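Local coordinates for protein aminopeptidase C (PDB 4K7C) that probably removes amino acids from the N-termini of peptides as a cysteine aminopeptidase of the papain-like peptidase clan, at residues V159-S165 with T218-P223; R69-F73 with Q96-F100; M144-E150 with G283-R289. All coordinates share one frame; numbering follows the deposited sequence.

Contact 2 joins the other two; it sets the start of helix 70-87, probably the active-site helix of this papain-like enzyme, against helix 96-117, and contacts 1 and 3 each touch it, through different residues. Contact 1, its centre about 12 Å away, meets it where Glu-162 OE1 forms a salt bridge with Arg-69 NH2 (3.0 Å) and where Leu-219 O lies 2.9 Å from Asn-97 ND2, probably a hydrogen bond. Contact 3, about 13 Å from contact 2 between centres, packs against Trp-71, whose CZ3 is 3.4 Å from Leu-145 N. Contacts 1 and 3 do not meet, their nearest atoms being about 11 Å apart.

Contact 1: residues V159-S165 with T218-P223; sequences VMPETYS and TLGNPP
Met-160, present as selenomethionine, reaches across to the turn that follows helix 197-219, and its CE methyl lies 3.3 Å from Leu-219 O. The extended chain, with CG anti to the backbone N (chi1 -162°), carries SE of Met-160 across Pro-223 at about a right angle, 3.9 Å from Pro-223 CD. The same methyl also approaches Gly-220 O, which is buried here and has no polar partner in the model. This is the tight part of the contact, together with Thr-163. Thr-163 OG1 donates to Thr-218 O at 2.8 Å, in the carbonyl plane, while CG2 is pressed against Leu-219 O on the next residue.

Elsewhere water fills in between the two backbones. One molecule donates to both Val-159 O and Asn-221 O, a second to Pro-161 O and Leu-219 O, and a third joins Ser-165 OG (2.7 Å) to Thr-218 O. At the outer end Val-159 CG1 only brushes Pro-223 CG, at 4.0 Å. Asn-221 is exposed, and its OD1 accepts from Gln-27 of a second subunit.

Gly-220, with its positive phi of 99°, takes the chain out of the helix; a side chain at this backbone conformation would collide with Leu-219 O. A loop hydroxyl and bridging waters thus take up the carbonyls of Thr-218 and, with Asn-97 of helix 96-117, Leu-219 at the glycine-terminated C-terminal end of helix 197-219.

Contact 2: residues R69-F73 with Q96-F100; sequences RCWMF and QNYTF
Gln-96 opens the helix 96-117 side of the contact by lying flat on Phe-73, its amide plane only 7° from the ring plane. Gln-96 CG sits over the ring face, 3.4 Å from the centroid of the Phe-73 ring, a CH-pi contact. A bend at chi2 (93°) folds the amide back over the ring instead of letting it run past, and CE1 of Phe-73 comes within 3.3 Å of Gln-96 NE2. The amide is held at both ends: OE1 accepts from Lys-157, while NE2 bonds to Glu-93 and to a water that also donates to Phe-73 O.

At Asn-97 the backbone N lies at the edge of the Arg-69 guanidinium, 3.8 Å from NH1; its side chain starts away from Arg-69, and ND2 hydrogen-bonds Leu-219 O and Pro-161 O.

Thr-99 OG1 donates back to Gln-96 O (3.1 Å), from above the carbonyl plane, and meets SE of Met-72, a selenomethionine, at 3.4 Å.

Phe-100 ends the walk, with a face under Arg-69 and an edge at Met-72. CD of Arg-69 stands 3.6 Å from the centroid of the Phe-100 ring, while the guanidinium is farther off and at most weakly attracted; its NE bonds Ser-67 and its NH2 forms a salt bridge with Glu-162. Met-72 CE comes in at the ring edge, 3.9 Å from Phe-100 CD1, and its selenium completes an oblique Met-aromatic contact.

Arg-69 occupies the N-cap position before Cys-70, which itself packs on His-364. This placing, in an Arg-Cys-Trp sequence, is consistent with the nucleophile-bearing central helix of the papain-like fold.

Contact 3: residues M144-E150 with G283-R289; sequences MLSALIE and GNVVGGR
A type II beta turn from Val-285 to Gly-288, in the loop joining strands 275-279 and 293-295, docks with its flanking residues against one side of helix 142-152. Ala-147 is at the middle: its CB meets Val-285 CG2 at 3.9 Å and, from the other arm of the turn, CG of Arg-289. The same Val-285 methyl touches Leu-148 CD2.

Asn-284 works on the helix backbone. Its ND2 donates to Met-144 O over 3.2 Å, nearly straight (169°), with Met-144 O in the plane of the Asn-284 amide and the donor above the plane of the carbonyl. The helical N-H of Leu-148 reaches this oxygen from the opposite face, so two donors grip it. A chi1 of 45° sets the amide beside Met-144, whose CB and CG lie along OD1; Asp-103 takes a second hydrogen bond from ND2.

At the other end, Arg-289 holds Glu-150 side-on: Arg-289 NH1 bonds Glu-150 OE1 at 2.9 Å and NE bonds OE2 at 3.0 Å, both on the syn side, with the two planes 25° apart. The second bond is the more tilted. A water donates to OE2 and accepts from Arg-289 N, tying the backbone to the same carboxylate. NH1 also bridges to Asp-258, so the guanidinium spans two acids. A leucine in its place would probably leave Glu-150 and Asp-258 without their shared cation, and the end of the loop less firmly tied to the helix.

Helix 142-152 is thereby wedged between this loop and helix 70-87, where Trp-71 and Ala-75 receive Leu-145, while helix 96-117 adjoins both segments through Asp-103 and Lys-107.

Contact 1: residues V159-S165 with T218-P223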
ATOM      1  N   VAL A 159      -8.195  30.232  10.742  1.00 15.68           N
ATOM      2  CA  VAL A 159      -9.172  31.229  10.331  1.00 17.26           C
ATOM      3  C   VAL A 159      -9.327  31.349   8.818  1.00 17.24           C
ATOM      4  O   VAL A 159     -10.413  31.761   8.326  1.00 19.09           O
ATOM      5  CB  VAL A 159      -8.788  32.593  10.980  1.00 15.95           C
ATOM      6  CG1 VAL A 159      -9.650  33.726  10.454  1.00 17.19           C
ATOM      7  CG2 VAL A 159      -8.963  32.524  12.493  1.00 19.09           C
HETATM    8  N   MSE A 160      -8.302  30.969   8.074  1.00 17.44           N
HETATM    9  CA  MSE A 160      -8.365  30.821   6.627  1.00 16.41           C
HETATM   10  C   MSE A 160      -7.578  29.539   6.239  1.00 17.56           C
HETATM   11  O   MSE A 160      -6.387  29.610   5.884  1.00 15.79           O
HETATM   12  CB  MSE A 160      -7.842  31.956   5.782  1.00 17.20           C
HETATM   13  CG  MSE A 160      -8.432  31.737   4.439  1.00 19.23           C
HETATM   14 SE   MSE A 160      -7.986  33.238   3.217  1.00 20.69          SE
HETATM   15  CE  MSE A 160      -9.070  32.781   1.672  1.00 20.68           C
ATOM     16  N   PRO A 161      -8.228  28.398   6.416  1.00 18.33           N
ATOM     17  CA  PRO A 161      -7.602  27.113   6.144  1.00 18.68           C
ATOM     18  C   PRO A 161      -7.261  26.894   4.672  1.00 16.37           C
ATOM     19  O   PRO A 161      -7.783  27.593   3.726  1.00 16.01           O
ATOM     20  CB  PRO A 161      -8.669  26.086   6.576  1.00 21.63           C
ATOM     21  CG  PRO A 161      -9.717  26.796   7.309  1.00 22.87           C
ATOM     22  CD  PRO A 161      -9.613  28.246   6.876  1.00 20.80           C
ATOM     23  N   GLU A 162      -6.424  25.905   4.447  1.00 17.05           N
ATOM     24  CA  GLU A 162      -6.170  25.435   3.105  1.00 15.87           C
ATOM     25  C   GLU A 162      -7.439  24.915   2.386  1.00 15.79           C
ATOM     26  O   GLU A 162      -8.390  24.373   2.975  1.00 15.35           O
ATOM     27  CB  GLU A 162      -5.059  24.311   3.095  1.00 16.05           C
ATOM     28  CG  GLU A 162      -3.749  24.814   3.672  1.00 17.02           C
ATOM     29  CD  GLU A 162      -3.034  25.684   2.663  1.00 17.30           C
ATOM     30  OE1 GLU A 162      -2.842  25.182   1.525  1.00 15.09           O
ATOM     31  OE2 GLU A 162      -2.675  26.843   3.027  1.00 16.29           O
ATOM     32  N   THR A 163      -7.379  25.022   1.081  1.00 14.91           N
ATOM     33  CA  THR A 163      -8.325  24.419   0.162  1.00 14.84           C
ATOM     34  C   THR A 163      -7.568  23.461  -0.803  1.00 15.20           C
ATOM     35  O   THR A 163      -6.371  23.258  -0.684  1.00 15.47           O
ATOM     36  CB  THR A 163      -9.028  25.466  -0.664  1.00 13.21           C
ATOM     37  OG1 THR A 163      -8.075  26.048  -1.542  1.00 13.84           O
ATOM     38  CG2 THR A 163      -9.745  26.587   0.243  1.00 14.42           C
ATOM     39  N   TYR A 164      -8.316  22.821  -1.670  1.00 17.08           N
ATOM     40  CA  TYR A 164      -7.740  21.978  -2.742  1.00 15.88           C
ATOM     41  C   TYR A 164      -6.683  22.731  -3.476  1.00 17.05           C
ATOM     42  O   TYR A 164      -5.608  22.233  -3.614  1.00 15.85           O
ATOM     43  CB  TYR A 164      -8.823  21.390  -3.672  1.00 16.17           C
ATOM     44  CG  TYR A 164      -8.280  20.475  -4.720  1.00 15.56           C
ATOM     45  CD1 TYR A 164      -8.412  19.099  -4.630  1.00 20.51           C
ATOM     46  CD2 TYR A 164      -7.642  21.000  -5.838  1.00 18.02           C
ATOM     47  CE1 TYR A 164      -7.812  18.274  -5.603  1.00 19.90           C
ATOM     48  CE2 TYR A 164      -7.144  20.187  -6.820  1.00 17.87           C
ATOM     49  CZ  TYR A 164      -7.271  18.832  -6.697  1.00 20.58           C
ATOM     50  OH  TYR A 164      -6.773  18.020  -7.686  1.00 23.79           O
ATOM     51  N   SER A 165      -6.986  23.933  -3.975  1.00 14.32           N
ATOM     52  CA  SER A 165      -6.122  24.632  -4.895  1.00 14.78           C
ATOM     53  C   SER A 165      -4.931  25.246  -4.158  1.00 15.29           C
ATOM     54  O   SER A 165      -3.904  25.418  -4.727  1.00 15.79           O
ATOM     55  CB  SER A 165      -6.871  25.706  -5.637  1.00 15.95           C
ATOM     56  OG  SER A 165      -7.818  25.185  -6.483  1.00 16.61           O
ATOM     57  N   THR A 218     -11.719  29.215  -5.640  1.00 14.99           N
ATOM     58  CA  THR A 218     -10.581  28.298  -5.401  1.00 15.60           C
ATOM     59  C   THR A 218     -10.039  28.270  -4.004  1.00 14.79           C
ATOM     60  O   THR A 218      -9.611  27.232  -3.534  1.00 15.47           O
ATOM     61  CB  THR A 218      -9.444  28.495  -6.411  1.00 15.69           C
ATOM     62  OG1 THR A 218      -9.027  29.860  -6.532  1.00 14.62           O
ATOM     63  CG2 THR A 218      -9.907  27.966  -7.762  1.00 15.87           C
ATOM     64  N   LEU A 219     -10.006  29.446  -3.372  1.00 14.64           N
ATOM     65  CA  LEU A 219      -9.248  29.671  -2.153  1.00 14.50           C
ATOM     66  C   LEU A 219     -10.085  30.053  -0.936  1.00 15.14           C
ATOM     67  O   LEU A 219      -9.584  29.879   0.194  1.00 15.73           O
ATOM     68  CB  LEU A 219      -8.233  30.775  -2.420  1.00 16.43           C
ATOM     69  CG  LEU A 219      -7.206  30.524  -3.548  1.00 13.69           C
ATOM     70  CD1 LEU A 219      -6.249  31.690  -3.624  1.00 16.74           C
ATOM     71  CD2 LEU A 219      -6.444  29.202  -3.350  1.00 14.37           C
ATOM     72  N   GLY A 220     -11.325  30.469  -1.174  1.00 15.48           N
ATOM     73  CA  GLY A 220     -12.258  30.957  -0.115  1.00 17.17           C
ATOM     74  C   GLY A 220     -12.303  32.502  -0.049  1.00 16.91           C
ATOM     75  O   GLY A 220     -11.598  33.244  -0.731  1.00 16.35           O
ATOM     76  N   ASN A 221     -13.194  32.961   0.818  1.00 19.19           N
ATOM     77  CA  ASN A 221     -13.344  34.378   1.066  1.00 17.07           C
ATOM     78  C   ASN A 221     -12.348  34.818   2.114  1.00 19.27           C
ATOM     79  O   ASN A 221     -12.285  34.273   3.239  1.00 21.74           O
ATOM     80  CB  ASN A 221     -14.700  34.667   1.633  1.00 16.89           C
ATOM     81  CG  ASN A 221     -15.844  34.304   0.727  1.00 18.57           C
ATOM     82  OD1 ASN A 221     -15.837  34.513  -0.510  1.00 17.19           O
ATOM     83  ND2 ASN A 221     -16.781  33.618   1.323  1.00 21.52           N
ATOM     84  N   PRO A 222     -11.586  35.840   1.807  1.00 19.82           N
ATOM     85  CA  PRO A 222     -10.697  36.351   2.866  1.00 18.57           C
ATOM     86  C   PRO A 222     -11.443  36.928   4.018  1.00 18.16           C
ATOM     87  O   PRO A 222     -12.415  37.714   3.825  1.00 17.54           O
ATOM     88  CB  PRO A 222      -9.917  37.447   2.162  1.00 20.64           C
ATOM     89  CG  PRO A 222     -10.129  37.235   0.739  1.00 23.62           C
ATOM     90  CD  PRO A 222     -11.507  36.647   0.574  1.00 22.04           C
ATOM     91  N   PRO A 223     -11.066  36.551   5.213  1.00 19.28           N
ATOM     92  CA  PRO A 223     -11.750  37.065   6.371  1.00 22.24           C
ATOM     93  C   PRO A 223     -11.504  38.591   6.603  1.00 21.21           C
ATOM     94  O   PRO A 223     -10.494  39.112   6.236  1.00 18.85           O
ATOM     95  CB  PRO A 223     -11.126  36.287   7.519  1.00 23.99           C
ATOM     96  CG  PRO A 223      -9.874  35.708   6.968  1.00 22.86           C
ATOM     97  CD  PRO A 223     -10.082  35.510   5.535  1.00 20.39           C
TER
HETATM   98  O   HOH W   1     -11.796  32.250   5.656  1.00 34.14           O
HETATM   99  O   HOH W   2     -10.194  28.963   2.897  1.00 17.32           O
HETATM  100  O   HOH W   3      -9.779  24.803  -4.601  1.00 15.46           O

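Contact 2: residues R69-F73 with Q96-F100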
ATOM      1  N   ARG A  69       4.889  28.148  -2.774  1.00 18.11           N
ATOM      2  CA  ARG A  69       4.635  29.194  -1.826  1.00 18.43           C
ATOM      3  C   ARG A  69       5.777  29.273  -0.803  1.00 20.04           C
ATOM      4  O   ARG A  69       5.592  29.853   0.249  1.00 17.84           O
ATOM      5  CB  ARG A  69       3.291  28.987  -1.082  1.00 19.67           C
ATOM      6  CG  ARG A  69       2.116  29.126  -1.953  1.00 19.31           C
ATOM      7  CD  ARG A  69       0.795  28.893  -1.236  1.00 19.64           C
ATOM      8  NE  ARG A  69       0.715  27.526  -0.701  1.00 18.39           N
ATOM      9  CZ  ARG A  69      -0.157  27.105   0.178  1.00 17.56           C
ATOM     10  NH1 ARG A  69      -1.042  27.924   0.773  1.00 16.45           N
ATOM     11  NH2 ARG A  69      -0.119  25.832   0.543  1.00 18.79           N
ATOM     12  N   CYS A  70       6.970  28.754  -1.145  0.50 18.29           N
ATOM     13  CA  CYS A  70       8.049  28.673  -0.136  0.50 19.00           C
ATOM     14  C   CYS A  70       8.302  30.043   0.519  0.50 17.65           C
ATOM     15  O   CYS A  70       8.284  30.136   1.729  0.50 17.02           O
ATOM     16  CB  CYS A  70       9.311  28.119  -0.769  0.50 19.10           C
ATOM     17  SG  CYS A  70       9.870  29.255  -2.004  0.50 21.86           S
ATOM     18  N   TRP A  71       8.363  31.102  -0.294  1.00 19.04           N
ATOM     19  CA  TRP A  71       8.667  32.472   0.179  1.00 18.39           C
ATOM     20  C   TRP A  71       7.696  32.934   1.269  1.00 18.55           C
ATOM     21  O   TRP A  71       8.108  33.502   2.245  1.00 18.58           O
ATOM     22  CB  TRP A  71       8.670  33.444  -0.979  1.00 20.11           C
ATOM     23  CG  TRP A  71       7.340  33.608  -1.728  1.00 19.08           C
ATOM     24  CD1 TRP A  71       6.629  32.648  -2.424  1.00 18.56           C
ATOM     25  CD2 TRP A  71       6.604  34.826  -1.880  1.00 20.24           C
ATOM     26  NE1 TRP A  71       5.503  33.187  -2.955  1.00 20.48           N
ATOM     27  CE2 TRP A  71       5.485  34.534  -2.687  1.00 21.65           C
ATOM     28  CE3 TRP A  71       6.785  36.120  -1.424  1.00 19.97           C
ATOM     29  CZ2 TRP A  71       4.568  35.506  -3.053  1.00 19.79           C
ATOM     30  CZ3 TRP A  71       5.872  37.101  -1.818  1.00 20.62           C
ATOM     31  CH2 TRP A  71       4.804  36.793  -2.607  1.00 19.69           C
HETATM   32  N   MSE A  72       6.420  32.589   1.096  1.00 17.63           N
HETATM   33  CA  MSE A  72       5.369  32.899   2.075  1.00 16.74           C
HETATM   34  C   MSE A  72       5.467  32.072   3.338  1.00 17.39           C
HETATM   35  O   MSE A  72       5.396  32.566   4.433  1.00 18.46           O
HETATM   36  CB  MSE A  72       3.966  32.653   1.511  1.00 18.26           C
HETATM   37  CG  MSE A  72       3.660  33.280   0.227  1.00 20.30           C
HETATM   38 SE   MSE A  72       1.821  32.739  -0.222  1.00 21.91          SE
HETATM   39  CE  MSE A  72       2.051  33.800  -1.816  1.00 26.10           C
ATOM     40  N   PHE A  73       5.655  30.768   3.164  1.00 17.57           N
ATOM     41  CA  PHE A  73       5.835  29.850   4.282  1.00 16.22           C
ATOM     42  C   PHE A  73       7.019  30.281   5.114  1.00 16.79           C
ATOM     43  O   PHE A  73       6.918  30.347   6.363  1.00 17.01           O
ATOM     44  CB  PHE A  73       5.974  28.367   3.816  1.00 16.73           C
ATOM     45  CG  PHE A  73       4.636  27.707   3.585  1.00 15.79           C
ATOM     46  CD1 PHE A  73       4.153  26.759   4.482  1.00 18.46           C
ATOM     47  CD2 PHE A  73       3.880  28.038   2.527  1.00 16.11           C
ATOM     48  CE1 PHE A  73       2.932  26.170   4.305  1.00 15.90           C
ATOM     49  CE2 PHE A  73       2.634  27.461   2.313  1.00 15.48           C
ATOM     50  CZ  PHE A  73       2.140  26.554   3.241  1.00 16.16           C
ATOM     51  N   GLN A  96      -1.125  30.512   5.399  1.00 15.41           N
ATOM     52  CA  GLN A  96      -0.474  30.730   4.082  1.00 16.47           C
ATOM     53  C   GLN A  96      -1.432  30.896   2.918  1.00 15.91           C
ATOM     54  O   GLN A  96      -1.033  31.411   1.918  1.00 17.19           O
ATOM     55  CB  GLN A  96       0.517  29.584   3.815  1.00 16.35           C
ATOM     56  CG  GLN A  96       1.394  29.284   5.000  1.00 17.15           C
ATOM     57  CD  GLN A  96       0.889  28.222   5.896  1.00 18.08           C
ATOM     58  OE1 GLN A  96      -0.274  27.790   5.827  1.00 17.88           O
ATOM     59  NE2 GLN A  96       1.753  27.836   6.880  1.00 19.14           N
ATOM     60  N   ASN A  97      -2.689  30.453   3.046  1.00 15.23           N
ATOM     61  CA  ASN A  97      -3.681  30.631   2.046  1.00 14.36           C
ATOM     62  C   ASN A  97      -4.064  32.153   1.984  1.00 16.80           C
ATOM     63  O   ASN A  97      -4.269  32.652   0.899  1.00 14.63           O
ATOM     64  CB  ASN A  97      -4.868  29.797   2.293  1.00 15.02           C
ATOM     65  CG  ASN A  97      -5.801  29.750   1.108  1.00 15.72           C
ATOM     66  OD1 ASN A  97      -5.404  30.041  -0.045  1.00 14.60           O
ATOM     67  ND2 ASN A  97      -7.001  29.320   1.338  1.00 16.26           N
ATOM     68  N   TYR A  98      -4.116  32.810   3.133  1.00 17.17           N
ATOM     69  CA  TYR A  98      -4.442  34.244   3.233  1.00 17.74           C
ATOM     70  C   TYR A  98      -3.505  35.061   2.352  1.00 17.86           C
ATOM     71  O   TYR A  98      -3.980  35.824   1.512  1.00 18.03           O
ATOM     72  CB  TYR A  98      -4.485  34.724   4.710  1.00 15.75           C
ATOM     73  CG  TYR A  98      -5.034  36.132   4.871  1.00 14.66           C
ATOM     74  CD1 TYR A  98      -6.405  36.416   4.847  1.00 17.30           C
ATOM     75  CD2 TYR A  98      -4.159  37.183   4.991  1.00 15.41           C
ATOM     76  CE1 TYR A  98      -6.872  37.728   4.993  1.00 15.51           C
ATOM     77  CE2 TYR A  98      -4.628  38.505   5.070  1.00 14.80           C
ATOM     78  CZ  TYR A  98      -5.967  38.739   5.129  1.00 16.47           C
ATOM     79  OH  TYR A  98      -6.435  40.083   5.278  1.00 17.04           O
ATOM     80  N   THR A  99      -2.186  34.844   2.500  1.00 17.81           N
ATOM     81  CA  THR A  99      -1.211  35.570   1.699  1.00 18.32           C
ATOM     82  C   THR A  99      -1.288  35.138   0.274  1.00 16.00           C
ATOM     83  O   THR A  99      -1.108  35.948  -0.634  1.00 15.98           O
ATOM     84  CB  THR A  99       0.238  35.390   2.224  1.00 20.78           C
ATOM     85  OG1 THR A  99       0.435  34.000   2.609  1.00 20.38           O
ATOM     86  CG2 THR A  99       0.483  36.247   3.413  1.00 21.90           C
ATOM     87  N   PHE A 100      -1.712  33.880   0.026  1.00 16.20           N
ATOM     88  CA  PHE A 100      -1.750  33.344  -1.339  1.00 17.49           C
ATOM     89  C   PHE A 100      -2.881  34.024  -2.106  1.00 16.32           C
ATOM     90  O   PHE A 100      -2.773  34.416  -3.315  1.00 15.72           O
ATOM     91  CB  PHE A 100      -1.997  31.842  -1.302  1.00 17.42           C
ATOM     92  CG  PHE A 100      -1.682  31.091  -2.598  1.00 18.47           C
ATOM     93  CD1 PHE A 100      -0.524  31.305  -3.328  1.00 18.15           C
ATOM     94  CD2 PHE A 100      -2.526  30.056  -3.021  1.00 19.05           C
ATOM     95  CE1 PHE A 100      -0.226  30.557  -4.424  1.00 18.41           C
ATOM     96  CE2 PHE A 100      -2.238  29.273  -4.141  1.00 19.47           C
ATOM     97  CZ  PHE A 100      -1.073  29.519  -4.840  1.00 19.60           C
TER
HETATM   98  O   HOH W   4       4.517  28.785   7.626  1.00 22.44           O

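Contact 3: residues M144-E150 with G283-R289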
HETATM    1  N   MSE A 144       7.904  41.656  -1.503  1.00 16.76           N
HETATM    2  CA  MSE A 144       6.525  41.363  -1.956  1.00 18.45           C
HETATM    3  C   MSE A 144       5.667  40.750  -0.885  1.00 17.12           C
HETATM    4  O   MSE A 144       4.471  41.020  -0.798  1.00 18.70           O
HETATM    5  CB  MSE A 144       6.633  40.427  -3.178  1.00 18.89           C
HETATM    6  CG  MSE A 144       7.186  41.173  -4.378  1.00 18.12           C
HETATM    7 SE   MSE A 144       7.824  39.924  -5.778  1.00 23.51          SE
HETATM    8  CE  MSE A 144       6.149  39.058  -6.315  1.00 22.66           C
ATOM      9  N   LEU A 145       6.232  39.949   0.021  1.00 19.10           N
ATOM     10  CA  LEU A 145       5.413  39.423   1.102  1.00 19.90           C
ATOM     11  C   LEU A 145       5.108  40.569   2.083  1.00 19.39           C
ATOM     12  O   LEU A 145       3.959  40.712   2.563  1.00 19.43           O
ATOM     13  CB  LEU A 145       6.196  38.312   1.793  1.00 20.25           C
ATOM     14  CG  LEU A 145       5.479  37.392   2.787  1.00 22.86           C
ATOM     15  CD1 LEU A 145       5.361  38.044   4.157  1.00 22.60           C
ATOM     16  CD2 LEU A 145       4.144  36.970   2.187  1.00 25.04           C
ATOM     17  N   SER A 146       6.123  41.363   2.431  1.00 19.40           N
ATOM     18  CA  SER A 146       5.868  42.555   3.240  1.00 20.83           C
ATOM     19  C   SER A 146       4.786  43.442   2.700  1.00 18.17           C
ATOM     20  O   SER A 146       3.908  43.878   3.471  1.00 18.35           O
ATOM     21  CB  SER A 146       7.141  43.371   3.456  1.00 22.13           C
ATOM     22  OG  SER A 146       7.881  42.658   4.334  1.00 27.65           O
ATOM     23  N   ALA A 147       4.826  43.714   1.403  1.00 16.64           N
ATOM     24  CA  ALA A 147       3.834  44.541   0.779  1.00 17.86           C
ATOM     25  C   ALA A 147       2.436  44.006   1.070  1.00 20.54           C
ATOM     26  O   ALA A 147       1.499  44.779   1.338  1.00 18.32           O
ATOM     27  CB  ALA A 147       4.024  44.627  -0.718  1.00 18.23           C
ATOM     28  N   LEU A 148       2.285  42.667   0.997  1.00 19.49           N
ATOM     29  CA  LEU A 148       1.014  42.052   1.271  1.00 17.12           C
ATOM     30  C   LEU A 148       0.581  42.205   2.696  1.00 15.33           C
ATOM     31  O   LEU A 148      -0.572  42.541   2.926  1.00 19.41           O
ATOM     32  CB  LEU A 148       1.009  40.538   0.892  1.00 17.21           C
ATOM     33  CG  LEU A 148       1.158  40.294  -0.609  1.00 16.76           C
ATOM     34  CD1 LEU A 148       1.546  38.841  -0.846  1.00 16.71           C
ATOM     35  CD2 LEU A 148      -0.118  40.626  -1.348  1.00 18.67           C
ATOM     36  N   ILE A 149       1.511  42.068   3.634  1.00 16.02           N
ATOM     37  CA  ILE A 149       1.184  42.140   5.033  1.00 18.36           C
ATOM     38  C   ILE A 149       0.842  43.577   5.433  1.00 21.80           C
ATOM     39  O   ILE A 149      -0.052  43.794   6.247  1.00 18.68           O
ATOM     40  CB  ILE A 149       2.292  41.483   5.810  1.00 20.11           C
ATOM     41  CG1 ILE A 149       2.100  39.950   5.604  1.00 25.46           C
ATOM     42  CG2 ILE A 149       2.235  41.776   7.313  1.00 20.21           C
ATOM     43  CD1 ILE A 149       3.097  39.231   6.366  1.00 28.42           C
ATOM     44  N   GLU A 150       1.584  44.532   4.854  1.00 20.67           N
ATOM     45  CA  GLU A 150       1.308  45.949   5.085  1.00 22.44           C
ATOM     46  C   GLU A 150      -0.114  46.269   4.659  1.00 22.63           C
ATOM     47  O   GLU A 150      -0.798  46.994   5.350  1.00 21.16           O
ATOM     48  CB  GLU A 150       2.310  46.832   4.356  1.00 24.19           C
ATOM     49  CG  GLU A 150       3.642  46.726   5.082  1.00 27.31           C
ATOM     50  CD  GLU A 150       4.748  47.472   4.407  1.00 31.14           C
ATOM     51  OE1 GLU A 150       5.517  48.087   5.163  1.00 32.26           O
ATOM     52  OE2 GLU A 150       4.856  47.403   3.164  1.00 32.36           O
ATOM     53  N   GLY A 283       7.180  42.463  -9.134  1.00 28.03           N
ATOM     54  CA  GLY A 283       6.267  42.987  -8.093  1.00 25.26           C
ATOM     55  C   GLY A 283       4.970  42.257  -7.959  1.00 19.42           C
ATOM     56  O   GLY A 283       4.696  41.319  -8.685  1.00 22.35           O
ATOM     57  N   ASN A 284       4.171  42.640  -6.953  1.00 18.39           N
ATOM     58  CA  ASN A 284       2.805  42.183  -6.880  1.00 18.31           C
ATOM     59  C   ASN A 284       1.834  43.316  -6.563  1.00 19.10           C
ATOM     60  O   ASN A 284       0.750  43.350  -7.107  1.00 18.93           O
ATOM     61  CB  ASN A 284       2.579  41.085  -5.821  1.00 17.53           C
ATOM     62  CG  ASN A 284       3.242  41.351  -4.468  1.00 17.27           C
ATOM     63  OD1 ASN A 284       3.934  42.362  -4.220  1.00 18.78           O
ATOM     64  ND2 ASN A 284       3.109  40.398  -3.599  1.00 17.53           N
ATOM     65  N   VAL A 285       2.193  44.168  -5.613  1.00 19.56           N
ATOM     66  CA  VAL A 285       1.148  45.109  -5.090  1.00 17.98           C
ATOM     67  C   VAL A 285       1.417  46.501  -5.717  1.00 17.53           C
ATOM     68  O   VAL A 285       2.356  47.153  -5.342  1.00 19.74           O
ATOM     69  CB  VAL A 285       1.161  45.302  -3.594  1.00 18.10           C
ATOM     70  CG1 VAL A 285       0.079  46.333  -3.170  1.00 19.73           C
ATOM     71  CG2 VAL A 285       0.903  43.941  -2.899  1.00 17.50           C
ATOM     72  N   VAL A 286       0.618  46.850  -6.705  1.00 17.98           N
ATOM     73  CA  VAL A 286       0.724  48.188  -7.296  1.00 21.42           C
ATOM     74  C   VAL A 286       0.434  49.170  -6.181  1.00 19.42           C
ATOM     75  O   VAL A 286      -0.609  49.091  -5.471  1.00 21.93           O
ATOM     76  CB  VAL A 286      -0.170  48.417  -8.547  1.00 19.78           C
ATOM     77  CG1 VAL A 286      -0.172  49.905  -9.021  1.00 22.90           C
ATOM     78  CG2 VAL A 286       0.233  47.498  -9.687  1.00 21.34           C
ATOM     79  N   GLY A 287       1.352  50.139  -6.060  1.00 23.83           N
ATOM     80  CA  GLY A 287       1.227  51.135  -5.061  1.00 23.52           C
ATOM     81  C   GLY A 287       1.919  50.788  -3.761  1.00 23.50           C
ATOM     82  O   GLY A 287       2.029  51.627  -2.887  1.00 25.92           O
ATOM     83  N   GLY A 288       2.385  49.557  -3.608  1.00 20.82           N
ATOM     84  CA  GLY A 288       3.028  49.150  -2.384  1.00 19.43           C
ATOM     85  C   GLY A 288       4.513  49.206  -2.594  1.00 21.96           C
ATOM     86  O   GLY A 288       5.004  49.617  -3.660  1.00 23.47           O
ATOM     87  N   ARG A 289       5.223  48.828  -1.567  1.00 23.84           N
ATOM     88  CA  ARG A 289       6.660  48.936  -1.602  1.00 26.84           C
ATOM     89  C   ARG A 289       7.298  48.058  -2.700  1.00 28.57           C
ATOM     90  O   ARG A 289       6.767  46.978  -3.037  1.00 30.43           O
ATOM     91  CB  ARG A 289       7.211  48.581  -0.230  1.00 26.17           C
ATOM     92  CG  ARG A 289       7.093  47.081   0.109  1.00 28.03           C
ATOM     93  CD  ARG A 289       8.078  46.644   1.192  1.00 30.86           C
ATOM     94  NE  ARG A 289       7.794  47.306   2.478  1.00 32.12           N
ATOM     95  CZ  ARG A 289       8.582  48.246   3.046  1.00 33.80           C
ATOM     96  NH1 ARG A 289       8.223  48.775   4.219  1.00 32.85           N
ATOM     97  NH2 ARG A 289       9.747  48.623   2.474  1.00 29.87           N
TER
HETATM   98  O   HOH W   5       3.841  48.437   1.020  1.00 24.54           O